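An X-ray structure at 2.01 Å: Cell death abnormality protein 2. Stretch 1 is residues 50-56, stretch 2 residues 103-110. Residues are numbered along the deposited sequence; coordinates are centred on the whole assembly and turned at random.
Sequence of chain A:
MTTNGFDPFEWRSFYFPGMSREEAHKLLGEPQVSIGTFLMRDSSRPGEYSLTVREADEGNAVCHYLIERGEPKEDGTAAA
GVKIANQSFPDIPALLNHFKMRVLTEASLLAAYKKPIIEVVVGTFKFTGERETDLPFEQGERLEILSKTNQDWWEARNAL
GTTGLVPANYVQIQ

Stretch 1 (50-56) SLTVREA
Stretch 2 103-110: VLTEASLL

Two segments of one chain meet here, a β-strand and an irregular loop, joined by a small apolar cluster and by one buried carboxylate. Stretch 1 is extended from Ser-50 to Arg-54, with phi/psi near -104/122 at Leu-51 and -136/137 at Val-53, and leaves the strand at Glu-55 (-116/-12). Strand alternation sets its side chains: Leu-51 and Val-53 point toward the loop, Thr-52 and Arg-54 away, and Glu-55 toward it again. Stretch 2 has no regular secondary structure. The register is antiparallel in sense, with the CA atoms of Glu-55 and Ala-107 4.9 Å apart and those of Val-53 and Leu-109 7.5 Å apart. Together the stretches bury 376 Å², to which Glu-55 contributes the largest share, 104 Å².

Val-103 (phi/psi -83/154) leads into the loop without touching the strand. Leu-104 (-80/-70) directs its CB toward stretch 1, with chi1 m and chi2 at 146°, between wells. This brings its CD1 3.8 Å from CG2 of Val-53 and 4.0 Å from CD2 of Leu-51. A leucine suits this place because its apolar side chain is long enough to set CD1 against both strand residues. Its backbone N donates to O of Ala-107 at 3.0 Å, folding the loop back on itself.

That turn presents three successive amides to a single oxygen. Glu-55, with chi1 m (-67°), chi2 t (-166°) and chi3 57°, extends its carboxylate into the turn, where OE1 accepts from N of Thr-105 at 3.0 Å, from N of Glu-106 at 2.8 Å and from N of Ala-107 at 2.9 Å, with N-H...O angles of 148°, 153° and 159°. Three converging N-H groups offer good compensation for a buried negative charge, and glutamate has the reach to bring an oxygen among them; OE2 is hydrogen-bonded elsewhere in the structure.

Thr-105 (-120/-63, chi1 m) contributes chiefly its amide. Its CA-to-CB bond runs sideways, and OG1 is hydrogen-bonded elsewhere in the structure. Glu-106 (-118/-19, chi1 and chi2 both m, chi3 -28°) starts toward the strand, its CB 4.2 Å from CB of Glu-55, but the end of its side chain leads away, leaving its carboxylate exposed rather than beside that of Glu-55. Ala-107 (-143/163) is buried and points toward stretch 1, its CB 4.0 Å from CB of Glu-55; a small methyl fits this close backbone approach.

From Ala-107 to Leu-109 the chain is extended. Ser-108 (-94/166, chi1 m) points away, as suits a polar residue outside the apolar contact. Leu-109 (-76/120, chi1 m, chi2 t) begins sideways, yet its end comes nearer, placing CD2 3.8 Å from CG2 of Val-53 and 4.2 Å from CD2 of Leu-51; leucine suits the place because this apolar end packs against the strand's valine and leucine. The strand residues meet it with chi1 t in both, at 176° with chi2 66° in Leu-51 and -162° in Val-53. Leu-110 (-114/-46, chi1 and chi2 t) is exposed and out of reach of the strand.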

# COMPACT_ATOMS: atom_id res chain seq x y z
N SER A 50 4.86 1.73 -8.43
CA SER A 50 5.96 0.82 -8.22
C SER A 50 5.50 -0.26 -7.27
O SER A 50 4.83 0.03 -6.29
CB SER A 50 7.16 1.55 -7.61
OG SER A 50 7.91 2.21 -8.60
N LEU A 51 5.85 -1.49 -7.60
CA LEU A 51 5.64 -2.63 -6.74
C LEU A 51 6.99 -2.98 -6.13
O LEU A 51 7.94 -3.24 -6.87
CB LEU A 51 5.12 -3.81 -7.58
CG LEU A 51 4.90 -5.16 -6.91
CD1 LEU A 51 3.78 -5.12 -5.88
CD2 LEU A 51 4.61 -6.21 -7.98
N THR A 52 7.08 -2.98 -4.81
CA THR A 52 8.31 -3.33 -4.08
C THR A 52 8.10 -4.63 -3.29
O THR A 52 7.13 -4.76 -2.54
CB THR A 52 8.77 -2.18 -3.12
OG1 THR A 52 8.92 -0.97 -3.87
CG2 THR A 52 10.11 -2.51 -2.47
N VAL A 53 9.02 -5.59 -3.47
CA VAL A 53 8.86 -6.96 -2.96
C VAL A 53 10.15 -7.49 -2.31
O VAL A 53 11.24 -7.32 -2.83
CB VAL A 53 8.46 -7.95 -4.09
CG1 VAL A 53 7.88 -9.24 -3.51
CG2 VAL A 53 7.46 -7.32 -5.04
N ARG A 54 10.01 -8.15 -1.16
CA ARG A 54 11.11 -8.91 -0.56
C ARG A 54 11.12 -10.28 -1.24
O ARG A 54 10.17 -11.06 -1.09
CB ARG A 54 10.87 -9.07 0.94
CG ARG A 54 11.87 -9.96 1.67
CD ARG A 54 13.29 -9.41 1.63
NE ARG A 54 14.14 -10.13 2.58
CZ ARG A 54 14.28 -9.79 3.86
NH1 ARG A 54 13.63 -8.74 4.34
NH2 ARG A 54 15.08 -10.49 4.66
N GLU A 55 12.16 -10.55 -2.01
CA GLU A 55 12.19 -11.75 -2.86
C GLU A 55 13.29 -12.73 -2.46
O GLU A 55 13.32 -13.87 -2.92
CB GLU A 55 12.32 -11.36 -4.34
CG GLU A 55 11.08 -10.64 -4.86
CD GLU A 55 11.02 -10.55 -6.36
OE1 GLU A 55 11.06 -11.60 -7.04
OE2 GLU A 55 10.92 -9.42 -6.86
N ALA A 56 14.20 -12.28 -1.61
CA ALA A 56 15.29 -13.14 -1.15
C ALA A 56 15.77 -12.69 0.22
O ALA A 56 15.54 -11.55 0.62
CB ALA A 56 16.43 -13.12 -2.16
N VAL A 103 6.45 -16.15 -10.43
CA VAL A 103 7.42 -15.25 -9.80
C VAL A 103 7.67 -13.99 -10.60
O VAL A 103 7.50 -13.97 -11.83
CB VAL A 103 8.80 -15.92 -9.54
CG1 VAL A 103 8.66 -17.09 -8.58
CG2 VAL A 103 9.44 -16.33 -10.87
N LEU A 104 8.06 -12.94 -9.90
CA LEU A 104 8.52 -11.73 -10.55
C LEU A 104 9.96 -11.96 -10.98
O LEU A 104 10.25 -12.10 -12.16
CB LEU A 104 8.39 -10.53 -9.60
CG LEU A 104 6.92 -10.20 -9.34
CD1 LEU A 104 6.66 -9.70 -7.92
CD2 LEU A 104 6.44 -9.21 -10.39
N THR A 105 10.85 -12.04 -10.00
CA THR A 105 12.26 -12.29 -10.27
C THR A 105 12.67 -13.57 -9.57
O THR A 105 13.02 -14.57 -10.21
CB THR A 105 13.15 -11.10 -9.81
OG1 THR A 105 12.98 -10.02 -10.74
CG2 THR A 105 14.61 -11.50 -9.78
N GLU A 106 12.58 -13.56 -8.24
CA GLU A 106 12.89 -14.74 -7.45
C GLU A 106 11.70 -15.25 -6.64
O GLU A 106 11.70 -16.39 -6.21
CB GLU A 106 14.07 -14.48 -6.52
CG GLU A 106 15.40 -14.24 -7.23
CD GLU A 106 15.89 -15.46 -8.00
OE1 GLU A 106 15.55 -16.59 -7.59
OE2 GLU A 106 16.61 -15.29 -9.00
N ALA A 107 10.68 -14.41 -6.43
CA ALA A 107 9.55 -14.81 -5.60
C ALA A 107 8.18 -14.31 -6.08
O ALA A 107 8.09 -13.39 -6.89
CB ALA A 107 9.77 -14.40 -4.14
N SER A 108 7.13 -14.93 -5.57
CA SER A 108 5.76 -14.49 -5.83
C SER A 108 5.27 -13.55 -4.73
O SER A 108 5.87 -13.46 -3.66
CB SER A 108 4.84 -15.69 -5.91
OG SER A 108 4.99 -16.34 -7.15
N LEU A 109 4.16 -12.86 -4.99
CA LEU A 109 3.48 -12.03 -4.00
C LEU A 109 2.69 -12.90 -3.02
O LEU A 109 1.81 -13.64 -3.44
CB LEU A 109 2.51 -11.09 -4.72
CG LEU A 109 3.12 -10.19 -5.80
CD1 LEU A 109 2.06 -9.26 -6.35
CD2 LEU A 109 4.31 -9.40 -5.23
N LEU A 110 3.01 -12.82 -1.73
CA LEU A 110 2.35 -13.69 -0.75
C LEU A 110 1.49 -12.87 0.20
O LEU A 110 0.34 -13.22 0.47
CB LEU A 110 3.37 -14.52 0.03
CG LEU A 110 2.88 -15.79 0.74
CD1 LEU A 110 4.04 -16.71 1.11
CD2 LEU A 110 2.03 -15.49 1.97